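Local coordinates for transferrin binding protein B (Actinobacillus suis, PDB 3PQU), which probably binds host transferrin at the bacterial outer membrane as a surface lipoprotein, a first step in acquiring iron, at residues Thr261-Ile266 with Lys278-Lys283; Val227-Phe233 with Gly244-Asn249; Phe237-Thr243 with Glu267-Thr271. All coordinates share one frame; numbering follows the deposited sequence.

Contact 1 (Thr261-Ile266 with Lys278-Lys283)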
loop_
_atom_site.group_PDB
_atom_site.type_symbol
_atom_site.label_atom_id
_atom_site.label_comp_id
_atom_site.label_asym_id
_atom_site.label_seq_id
_atom_site.Cartn_x
_atom_site.Cartn_y
_atom_site.Cartn_z
ATOM N N THR A 261 -13.667 -0.876 -28.334
ATOM C CA THR A 261 -13.501 -2.318 -28.179
ATOM C C THR A 261 -13.020 -2.706 -26.795
ATOM O O THR A 261 -12.150 -2.059 -26.230
ATOM C CB THR A 261 -12.576 -2.934 -29.258
ATOM O OG1 THR A 261 -11.332 -2.234 -29.280
ATOM C CG2 THR A 261 -13.222 -2.846 -30.630
ATOM N N LYS A 262 -13.610 -3.760 -26.243
ATOM C CA LYS A 262 -13.144 -4.285 -24.974
ATOM C C LYS A 262 -11.913 -5.151 -25.230
ATOM O O LYS A 262 -11.973 -6.120 -25.981
ATOM C CB LYS A 262 -14.231 -5.097 -24.263
ATOM C CG LYS A 262 -13.790 -5.557 -22.873
ATOM C CD LYS A 262 -14.776 -6.548 -22.248
ATOM C CE LYS A 262 -16.159 -5.954 -22.136
ATOM N NZ LYS A 262 -17.095 -6.837 -21.353
ATOM N N ARG A 263 -10.799 -4.786 -24.600
ATOM C CA ARG A 263 -9.541 -5.523 -24.726
ATOM C C ARG A 263 -9.383 -6.592 -23.632
ATOM O O ARG A 263 -8.768 -7.632 -23.859
ATOM C CB ARG A 263 -8.356 -4.565 -24.617
ATOM C CG ARG A 263 -8.193 -3.623 -25.780
ATOM C CD ARG A 263 -7.638 -4.365 -26.974
ATOM N NE ARG A 263 -6.715 -3.534 -27.739
ATOM C CZ ARG A 263 -6.349 -3.789 -28.988
ATOM N NH1 ARG A 263 -6.835 -4.851 -29.617
ATOM N NH2 ARG A 263 -5.513 -2.974 -29.613
ATOM N N TYR A 264 -9.914 -6.324 -22.441
ATOM C CA TYR A 264 -9.722 -7.241 -21.306
ATOM C C TYR A 264 -10.919 -7.295 -20.367
ATOM O O TYR A 264 -11.624 -6.292 -20.186
ATOM C CB TYR A 264 -8.516 -6.806 -20.475
ATOM C CG TYR A 264 -7.171 -7.196 -21.012
ATOM C CD1 TYR A 264 -6.691 -8.504 -20.870
ATOM C CD2 TYR A 264 -6.354 -6.253 -21.635
ATOM C CE1 TYR A 264 -5.444 -8.857 -21.374
ATOM C CE2 TYR A 264 -5.130 -6.585 -22.118
ATOM C CZ TYR A 264 -4.665 -7.887 -21.985
ATOM O OH TYR A 264 -3.422 -8.194 -22.468
ATOM N N SER A 265 -11.129 -8.468 -19.774
ATOM C CA SER A 265 -12.006 -8.636 -18.607
ATOM C C SER A 265 -11.116 -8.928 -17.411
ATOM O O SER A 265 -10.108 -9.617 -17.528
ATOM C CB SER A 265 -12.993 -9.831 -18.761
ATOM O OG SER A 265 -13.920 -9.632 -19.814
ATOM N N ILE A 266 -11.512 -8.479 -16.236
ATOM C CA ILE A 266 -10.648 -8.672 -15.082
ATOM C C ILE A 266 -11.410 -9.352 -13.954
ATOM O O ILE A 266 -12.598 -9.098 -13.758
ATOM C CB ILE A 266 -10.090 -7.306 -14.616
ATOM C CG1 ILE A 266 -9.033 -6.814 -15.611
ATOM C CG2 ILE A 266 -9.549 -7.400 -13.207
ATOM C CD1 ILE A 266 -8.458 -5.475 -15.266
ATOM N N LYS A 278 -6.526 -12.074 -12.347
ATOM C CA LYS A 278 -6.149 -12.365 -13.722
ATOM C C LYS A 278 -6.751 -11.337 -14.646
ATOM O O LYS A 278 -7.779 -10.742 -14.330
ATOM C CB LYS A 278 -6.729 -13.727 -14.131
ATOM C CG LYS A 278 -6.403 -14.886 -13.180
ATOM C CD LYS A 278 -7.146 -16.142 -13.639
ATOM C CE LYS A 278 -6.852 -17.325 -12.721
ATOM N NZ LYS A 278 -5.395 -17.583 -12.635
ATOM N N ALA A 279 -6.133 -11.172 -15.813
ATOM C CA ALA A 279 -6.715 -10.378 -16.883
ATOM C C ALA A 279 -6.958 -11.331 -18.040
ATOM O O ALA A 279 -6.044 -12.025 -18.461
ATOM C CB ALA A 279 -5.758 -9.264 -17.299
ATOM N N LYS A 280 -8.176 -11.340 -18.566
ATOM C CA LYS A 280 -8.519 -12.223 -19.669
ATOM C C LYS A 280 -8.637 -11.440 -20.974
ATOM O O LYS A 280 -9.470 -10.546 -21.091
ATOM C CB LYS A 280 -9.848 -12.939 -19.376
ATOM C CG LYS A 280 -9.742 -14.455 -19.302
ATOM C CD LYS A 280 -9.033 -14.900 -18.027
ATOM C CE LYS A 280 -8.829 -16.411 -17.983
ATOM N NZ LYS A 280 -8.137 -16.825 -16.731
ATOM N N ALA A 281 -7.811 -11.788 -21.953
ATOM C CA ALA A 281 -7.853 -11.142 -23.254
ATOM C C ALA A 281 -9.187 -11.382 -23.915
ATOM O O ALA A 281 -9.640 -12.532 -24.015
ATOM C CB ALA A 281 -6.728 -11.665 -24.143
ATOM N N GLU A 282 -9.803 -10.317 -24.410
ATOM C CA GLU A 282 -11.125 -10.456 -25.010
ATOM C C GLU A 282 -11.121 -10.634 -26.521
ATOM O O GLU A 282 -12.151 -10.916 -27.107
ATOM C CB GLU A 282 -12.027 -9.291 -24.604
ATOM C CG GLU A 282 -12.512 -9.402 -23.176
ATOM C CD GLU A 282 -13.387 -10.625 -22.979
ATOM O OE1 GLU A 282 -14.085 -11.007 -23.940
ATOM O OE2 GLU A 282 -13.363 -11.210 -21.875
ATOM N N LYS A 283 -9.970 -10.481 -27.157
ATOM C CA LYS A 283 -9.918 -10.629 -28.609
ATOM C C LYS A 283 -8.912 -11.703 -29.011
ATOM O O LYS A 283 -7.732 -11.587 -28.722
ATOM C CB LYS A 283 -9.533 -9.305 -29.254
ATOM C CG LYS A 283 -9.998 -9.157 -30.687
ATOM C CD LYS A 283 -11.476 -8.794 -30.731
ATOM C CE LYS A 283 -11.766 -7.531 -29.921
ATOM N NZ LYS A 283 -11.165 -6.310 -30.535
HETATM O O HOH W 1 -7.231 -8.928 -26.038
#
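Y264 lies against A279 and A281 on the buried face of this strand pair, and S265 meets E282 on the other face. The tight part is the apolar one: Y264 CD1 comes within 3.8 Å of A279 CB, while Y264 CE1 reaches A281 CB at 4.1 Å. With CG anti to the carbonyl carbon (chi1 -80°), the ring runs obliquely beside the neighbouring strand, with CD1 close to the K280 carbonyl. F311 and the ring meet edge-to-face, and the phenol OH is hydrogen-bonded to T290 O, so the aromatic group is held by ring packing and at its hydroxyl. Antiparallel register is fixed by the S265-K280 hydrogen-bonded pair, in which K280 N-H points almost straight at S265 O (2.8 Å, 179°).

The E282 end is more open to solvent. E282 N still reaches R263 O at 2.9 Å, but from well above the carbonyl plane. R263 and Y264 both face L246 of strand 241-249, a classic beta bulge on the other side of this strand; the second segment leaves strand geometry after A281. E282 bends at chi2 (-64°), bringing E282 OE2 back to S265 OG at 2.7 Å; the hydroxyl approaches from above the carboxylate plane. K262 runs beside E282 in the same direction, K262 CD to E282 CG 3.8 Å, yet their charged atoms do not meet. A water donates to R263 O, and its link to K283 N is weak.

The chemistry thus divides by face: apolar contacts secure the buried side, whereas on the exposed side a serine hydroxyl, not the nearby lysine, supplies the carboxylate's direct hydrogen bond from the opposite segment.

Contact 2 (Val227-Phe233 with Gly244-Asn249)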
loop_
_atom_site.group_PDB
_atom_site.type_symbol
_atom_site.label_atom_id
_atom_site.label_comp_id
_atom_site.label_asym_id
_atom_site.label_seq_id
_atom_site.Cartn_x
_atom_site.Cartn_y
_atom_site.Cartn_z
ATOM N N VAL A 227 -12.978 8.143 -24.140
ATOM C CA VAL A 227 -11.655 8.747 -24.303
ATOM C C VAL A 227 -10.519 7.719 -24.091
ATOM O O VAL A 227 -10.537 6.936 -23.127
ATOM C CB VAL A 227 -11.460 9.936 -23.326
ATOM C CG1 VAL A 227 -10.029 10.477 -23.427
ATOM C CG2 VAL A 227 -12.464 11.058 -23.621
ATOM N N ALA A 228 -9.545 7.721 -25.001
ATOM C CA ALA A 228 -8.336 6.909 -24.868
ATOM C C ALA A 228 -8.606 5.501 -24.341
ATOM O O ALA A 228 -9.383 4.756 -24.918
ATOM C CB ALA A 228 -7.289 7.616 -23.978
ATOM N N HIS A 229 -7.933 5.148 -23.248
ATOM C CA HIS A 229 -8.054 3.816 -22.673
ATOM C C HIS A 229 -8.778 3.893 -21.331
ATOM O O HIS A 229 -8.228 4.360 -20.319
ATOM C CB HIS A 229 -6.676 3.164 -22.518
ATOM C CG HIS A 229 -5.867 3.184 -23.779
ATOM N ND1 HIS A 229 -4.958 4.184 -24.068
ATOM C CD2 HIS A 229 -5.854 2.341 -24.840
ATOM C CE1 HIS A 229 -4.421 3.955 -25.257
ATOM N NE2 HIS A 229 -4.952 2.847 -25.747
ATOM N N SER A 230 -10.021 3.427 -21.330
ATOM C CA SER A 230 -10.872 3.583 -20.158
ATOM C C SER A 230 -11.038 2.260 -19.420
ATOM O O SER A 230 -10.951 1.172 -20.004
ATOM C CB SER A 230 -12.241 4.163 -20.560
ATOM O OG SER A 230 -12.906 3.282 -21.448
ATOM N N SER A 231 -11.271 2.359 -18.117
ATOM C CA SER A 231 -11.443 1.176 -17.298
ATOM C C SER A 231 -12.714 1.308 -16.477
ATOM O O SER A 231 -13.119 2.415 -16.103
ATOM C CB SER A 231 -10.232 0.975 -16.379
ATOM O OG SER A 231 -10.134 1.991 -15.398
ATOM N N GLU A 232 -13.341 0.178 -16.191
ATOM C CA GLU A 232 -14.454 0.170 -15.257
ATOM C C GLU A 232 -14.398 -1.079 -14.388
ATOM O O GLU A 232 -14.102 -2.170 -14.878
ATOM C CB GLU A 232 -15.793 0.268 -15.990
ATOM C CG GLU A 232 -16.958 0.463 -15.016
ATOM C CD GLU A 232 -18.273 0.818 -15.700
ATOM O OE1 GLU A 232 -18.247 1.395 -16.813
ATOM O OE2 GLU A 232 -19.334 0.525 -15.107
ATOM N N PHE A 233 -14.644 -0.908 -13.092
ATOM C CA PHE A 233 -14.673 -2.042 -12.167
ATOM C C PHE A 233 -15.947 -2.102 -11.317
ATOM O O PHE A 233 -16.506 -1.070 -10.940
ATOM C CB PHE A 233 -13.462 -2.007 -11.240
ATOM C CG PHE A 233 -12.146 -1.971 -11.961
ATOM C CD1 PHE A 233 -11.458 -3.142 -12.226
ATOM C CD2 PHE A 233 -11.597 -0.759 -12.379
ATOM C CE1 PHE A 233 -10.231 -3.123 -12.895
ATOM C CE2 PHE A 233 -10.380 -0.727 -13.045
ATOM C CZ PHE A 233 -9.691 -1.918 -13.306
ATOM N N GLY A 244 -13.984 -6.443 -13.740
ATOM C CA GLY A 244 -13.833 -5.202 -14.469
ATOM C C GLY A 244 -13.591 -5.407 -15.946
ATOM O O GLY A 244 -13.484 -6.540 -16.426
ATOM N N SER A 245 -13.472 -4.294 -16.654
ATOM C CA SER A 245 -13.322 -4.292 -18.102
ATOM C C SER A 245 -12.352 -3.187 -18.511
ATOM O O SER A 245 -12.369 -2.098 -17.935
ATOM C CB SER A 245 -14.697 -4.026 -18.742
ATOM O OG SER A 245 -15.558 -5.126 -18.545
ATOM N N LEU A 246 -11.526 -3.451 -19.512
ATOM C CA LEU A 246 -10.655 -2.413 -20.055
ATOM C C LEU A 246 -10.956 -2.215 -21.526
ATOM O O LEU A 246 -10.976 -3.188 -22.289
ATOM C CB LEU A 246 -9.175 -2.794 -19.884
ATOM C CG LEU A 246 -8.756 -3.292 -18.488
ATOM C CD1 LEU A 246 -7.270 -3.664 -18.494
ATOM C CD2 LEU A 246 -9.022 -2.228 -17.451
ATOM N N TYR A 247 -11.145 -0.952 -21.920
ATOM C CA TYR A 247 -11.614 -0.603 -23.256
ATOM C C TYR A 247 -10.620 0.263 -24.018
ATOM O O TYR A 247 -9.901 1.068 -23.420
ATOM C CB TYR A 247 -12.929 0.187 -23.162
ATOM C CG TYR A 247 -14.076 -0.570 -22.548
ATOM C CD1 TYR A 247 -14.926 -1.337 -23.343
ATOM C CD2 TYR A 247 -14.338 -0.491 -21.180
ATOM C CE1 TYR A 247 -16.001 -2.039 -22.787
ATOM C CE2 TYR A 247 -15.413 -1.176 -20.615
ATOM C CZ TYR A 247 -16.238 -1.945 -21.423
ATOM O OH TYR A 247 -17.301 -2.620 -20.869
ATOM N N ARG A 248 -10.603 0.103 -25.338
ATOM C CA ARG A 248 -9.874 1.003 -26.233
ATOM C C ARG A 248 -10.902 1.832 -26.984
ATOM O O ARG A 248 -11.803 1.293 -27.654
ATOM C CB ARG A 248 -8.992 0.209 -27.218
ATOM C CG ARG A 248 -8.191 1.063 -28.231
ATOM C CD ARG A 248 -7.640 0.200 -29.380
ATOM N NE ARG A 248 -6.740 0.926 -30.279
ATOM C CZ ARG A 248 -7.126 1.514 -31.413
ATOM N NH1 ARG A 248 -8.393 1.474 -31.787
ATOM N NH2 ARG A 248 -6.245 2.144 -32.177
ATOM N N ASN A 249 -10.787 3.147 -26.861
ATOM C CA ASN A 249 -11.746 4.055 -27.494
ATOM C C ASN A 249 -11.122 4.722 -28.711
ATOM O O ASN A 249 -10.344 5.662 -28.571
ATOM C CB ASN A 249 -12.204 5.100 -26.471
ATOM C CG ASN A 249 -12.845 4.461 -25.262
ATOM O OD1 ASN A 249 -13.929 3.895 -25.364
ATOM N ND2 ASN A 249 -12.168 4.512 -24.121
#
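The carbonyl oxygen of A228 is gripped twice by N249. N249 N approaches A228 O nearly end-on at 2.9 Å, and N249 ND2, also 2.9 Å from A228 O, comes from above the carbonyl plane. N249 ND2 also donates to S230 OG at 3.0 Å, a straight bond (168°) lying in the amide plane; its bond to V227 O is weak. Two torsions create this bridge: S230 OG sits between its backbone N and carbonyl carbon (chi1 62°), and N249 CG stands beside its own backbone N (chi1 -59°).

From there the antiparallel register runs through the hydrogen-bonded pairs S230-Y247 and E232-S245. The shortest of these bonds is S245 N to E232 O, 2.8 Å. On the face shared by S231, F233 and L246, L246 CD2 packs on S231 CB at 3.6 Å and touches F233 CZ more loosely, at 4.2 Å. G244 lets the strands draw close beside F233: the CA atoms of F233 and G244 are 4.0 Å apart, with F233 CD1 close to the glycine CA. H229 and R248 both turn to D207, through a hydrogen bond and a salt bridge respectively.

One buried carboxamide therefore satisfies polar atoms of both backbone and side chain where the 229-233 strand begins, fixing the amide's rotation, while toward G244 backbone bonds continue and apolar side chains pack on the S231, L246 and F233 face.

Contact 3 (Phe237-Thr243 with Glu267-Thr271)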
loop_
_atom_site.group_PDB
_atom_site.type_symbol
_atom_site.label_atom_id
_atom_site.label_comp_id
_atom_site.label_asym_id
_atom_site.label_seq_id
_atom_site.Cartn_x
_atom_site.Cartn_y
_atom_site.Cartn_z
ATOM N N PHE A 237 -17.511 -5.809 -2.213
ATOM C CA PHE A 237 -16.714 -5.783 -0.993
ATOM C C PHE A 237 -17.173 -6.847 0.004
ATOM O O PHE A 237 -16.349 -7.481 0.670
ATOM C CB PHE A 237 -16.730 -4.388 -0.353
ATOM C CG PHE A 237 -15.839 -3.381 -1.057
ATOM C CD1 PHE A 237 -14.449 -3.425 -0.908
ATOM C CD2 PHE A 237 -16.391 -2.378 -1.847
ATOM C CE1 PHE A 237 -13.626 -2.498 -1.556
ATOM C CE2 PHE A 237 -15.586 -1.441 -2.495
ATOM C CZ PHE A 237 -14.190 -1.500 -2.349
ATOM N N ASP A 238 -18.480 -7.056 0.101
ATOM C CA ASP A 238 -19.013 -8.060 1.029
ATOM C C ASP A 238 -18.528 -9.491 0.730
ATOM O O ASP A 238 -18.335 -10.283 1.649
ATOM C CB ASP A 238 -20.545 -7.990 1.083
ATOM C CG ASP A 238 -21.049 -6.704 1.728
ATOM O OD1 ASP A 238 -20.216 -5.913 2.231
ATOM O OD2 ASP A 238 -22.278 -6.484 1.731
ATOM N N ASN A 239 -18.316 -9.815 -0.546
ATOM C CA ASN A 239 -17.802 -11.132 -0.927
ATOM C C ASN A 239 -16.295 -11.127 -1.255
ATOM O O ASN A 239 -15.737 -12.131 -1.706
ATOM C CB ASN A 239 -18.626 -11.729 -2.080
ATOM C CG ASN A 239 -20.000 -12.216 -1.622
ATOM O OD1 ASN A 239 -20.132 -12.814 -0.554
ATOM N ND2 ASN A 239 -21.026 -11.957 -2.426
ATOM N N LYS A 240 -15.642 -9.994 -1.024
ATOM C CA LYS A 240 -14.199 -9.899 -1.227
ATOM C C LYS A 240 -13.768 -10.233 -2.654
ATOM O O LYS A 240 -12.757 -10.921 -2.860
ATOM C CB LYS A 240 -13.480 -10.853 -0.275
ATOM C CG LYS A 240 -13.695 -10.557 1.204
ATOM C CD LYS A 240 -13.224 -9.157 1.548
ATOM C CE LYS A 240 -13.244 -8.901 3.051
ATOM N NZ LYS A 240 -12.890 -7.482 3.360
ATOM N N LYS A 241 -14.528 -9.766 -3.638
ATOM C CA LYS A 241 -14.217 -10.055 -5.045
ATOM C C LYS A 241 -14.459 -8.811 -5.876
ATOM O O LYS A 241 -15.144 -7.904 -5.435
ATOM C CB LYS A 241 -15.124 -11.166 -5.596
ATOM C CG LYS A 241 -14.897 -12.554 -5.036
ATOM C CD LYS A 241 -15.837 -13.559 -5.700
ATOM C CE LYS A 241 -15.475 -14.995 -5.331
ATOM N NZ LYS A 241 -14.105 -15.382 -5.795
ATOM N N LEU A 242 -13.942 -8.801 -7.100
ATOM C CA LEU A 242 -14.240 -7.730 -8.028
ATOM C C LEU A 242 -14.084 -8.205 -9.459
ATOM O O LEU A 242 -13.344 -9.153 -9.739
ATOM C CB LEU A 242 -13.296 -6.539 -7.783
ATOM C CG LEU A 242 -11.808 -6.723 -8.110
ATOM C CD1 LEU A 242 -11.516 -6.542 -9.597
ATOM C CD2 LEU A 242 -10.973 -5.737 -7.290
ATOM N N THR A 243 -14.749 -7.510 -10.369
ATOM C CA THR A 243 -14.567 -7.753 -11.787
ATOM C C THR A 243 -14.347 -6.412 -12.465
ATOM O O THR A 243 -14.514 -5.355 -11.850
ATOM C CB THR A 243 -15.807 -8.420 -12.417
ATOM O OG1 THR A 243 -16.929 -7.535 -12.305
ATOM C CG2 THR A 243 -16.126 -9.771 -11.750
ATOM N N GLU A 267 -10.746 -10.253 -13.233
ATOM C CA GLU A 267 -11.353 -10.808 -12.036
ATOM C C GLU A 267 -10.292 -10.855 -10.954
ATOM O O GLU A 267 -9.109 -11.080 -11.244
ATOM C CB GLU A 267 -11.989 -12.194 -12.294
ATOM C CG GLU A 267 -11.011 -13.268 -12.742
ATOM C CD GLU A 267 -11.675 -14.630 -12.914
ATOM O OE1 GLU A 267 -12.913 -14.670 -13.089
ATOM O OE2 GLU A 267 -10.959 -15.656 -12.875
ATOM N N ALA A 268 -10.698 -10.613 -9.708
ATOM C CA ALA A 268 -9.729 -10.609 -8.615
ATOM C C ALA A 268 -10.394 -10.844 -7.266
ATOM O O ALA A 268 -11.590 -10.612 -7.104
ATOM C CB ALA A 268 -8.906 -9.291 -8.615
ATOM N N ASP A 269 -9.612 -11.348 -6.321
ATOM C CA ASP A 269 -10.069 -11.555 -4.954
ATOM C C ASP A 269 -9.339 -10.594 -4.021
ATOM O O ASP A 269 -8.142 -10.333 -4.190
ATOM C CB ASP A 269 -9.799 -12.996 -4.493
ATOM C CG ASP A 269 -10.563 -14.029 -5.312
ATOM O OD1 ASP A 269 -11.777 -13.845 -5.530
ATOM O OD2 ASP A 269 -9.942 -15.025 -5.739
ATOM N N ILE A 270 -10.054 -10.119 -3.010
ATOM C CA ILE A 270 -9.553 -9.086 -2.109
ATOM C C ILE A 270 -9.002 -9.673 -0.818
ATOM O O ILE A 270 -9.701 -10.405 -0.115
ATOM C CB ILE A 270 -10.674 -8.074 -1.746
ATOM C CG1 ILE A 270 -11.120 -7.289 -2.983
ATOM C CG2 ILE A 270 -10.212 -7.120 -0.655
ATOM C CD1 ILE A 270 -12.438 -6.524 -2.785
ATOM N N THR A 271 -7.753 -9.342 -0.502
ATOM C CA THR A 271 -7.146 -9.701 0.782
ATOM C C THR A 271 -6.555 -8.436 1.386
ATOM O O THR A 271 -5.835 -7.707 0.705
ATOM C CB THR A 271 -6.001 -10.727 0.624
ATOM O OG1 THR A 271 -6.476 -11.897 -0.052
ATOM C CG2 THR A 271 -5.447 -11.132 1.986
#
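K241 and D269, a non-hydrogen-bonded pair on one face of the sheet, both place CG anti to the carbonyl carbon (chi1 -69° and -63°), which sets the side chains side by side, pointing the same way. K241 then stays extended until its last torsion, where a bend (chi4 -62°) turns NZ onto D269 OD1. The resulting salt bridge, K241 NZ to D269 OD1, measures 2.8 Å and uses the syn side of the carboxylate, somewhat out of its plane. The aliphatic part of the lysine also lies against the acid, with K241 CG 3.4 Å from D269 OD1. Both residues are exposed, so this pair lies on a solvent-facing surface.

On the other face L242 and A268 form the antiparallel hydrogen-bonded pair, linked by L242 N to A268 O and A268 N to L242 O, each 3.0 Å. Their side chains meet there too: L242 CG is 3.9 Å from A268 CB. I270 gives up more surface to the opposite segment than any other residue here. I270 N donates to K240 O at 2.8 Å, from above the carbonyl plane. I270 CD1 lies over a face of the K240-K241 peptide and comes within 4.1 Å of F237 CD1.

F237 to K240 form a type I turn, and K240 and K241 both face D236 in a G1 beta bulge, the connection closing the hairpin of strands 229-236 and 241-249. I270 also touches V235 of strand 229-236. L242 and A268 share F275 of strand 274-281, and F237 packs against L164 and P165 of strand 163-165, V170 and Y172 of strand 170-183, and the F299 ring of strand 292-300.

Contacts 2, 3 and 1 join four successive antiparallel strands, 229-236, 241-249, 260-271 and 274-281, of the curled sheet in the N-lobe barrel region. Contact 3 shares strand 241-249 with contact 2 and strand 260-271 with contact 1. Contacts 1 and 2 are themselves stitched by probable backbone hydrogen bonds, I266 N to G244 O and T261 O to R248 N. All three are partly buried, but contact 2 has no exposed touching residue and has an asparagine amide tying several of its polar atoms together. Contacts 1 and 3 each present a more exposed face, with a serine-carboxylate bond in the former and a lysine-aspartate salt bridge in the latter.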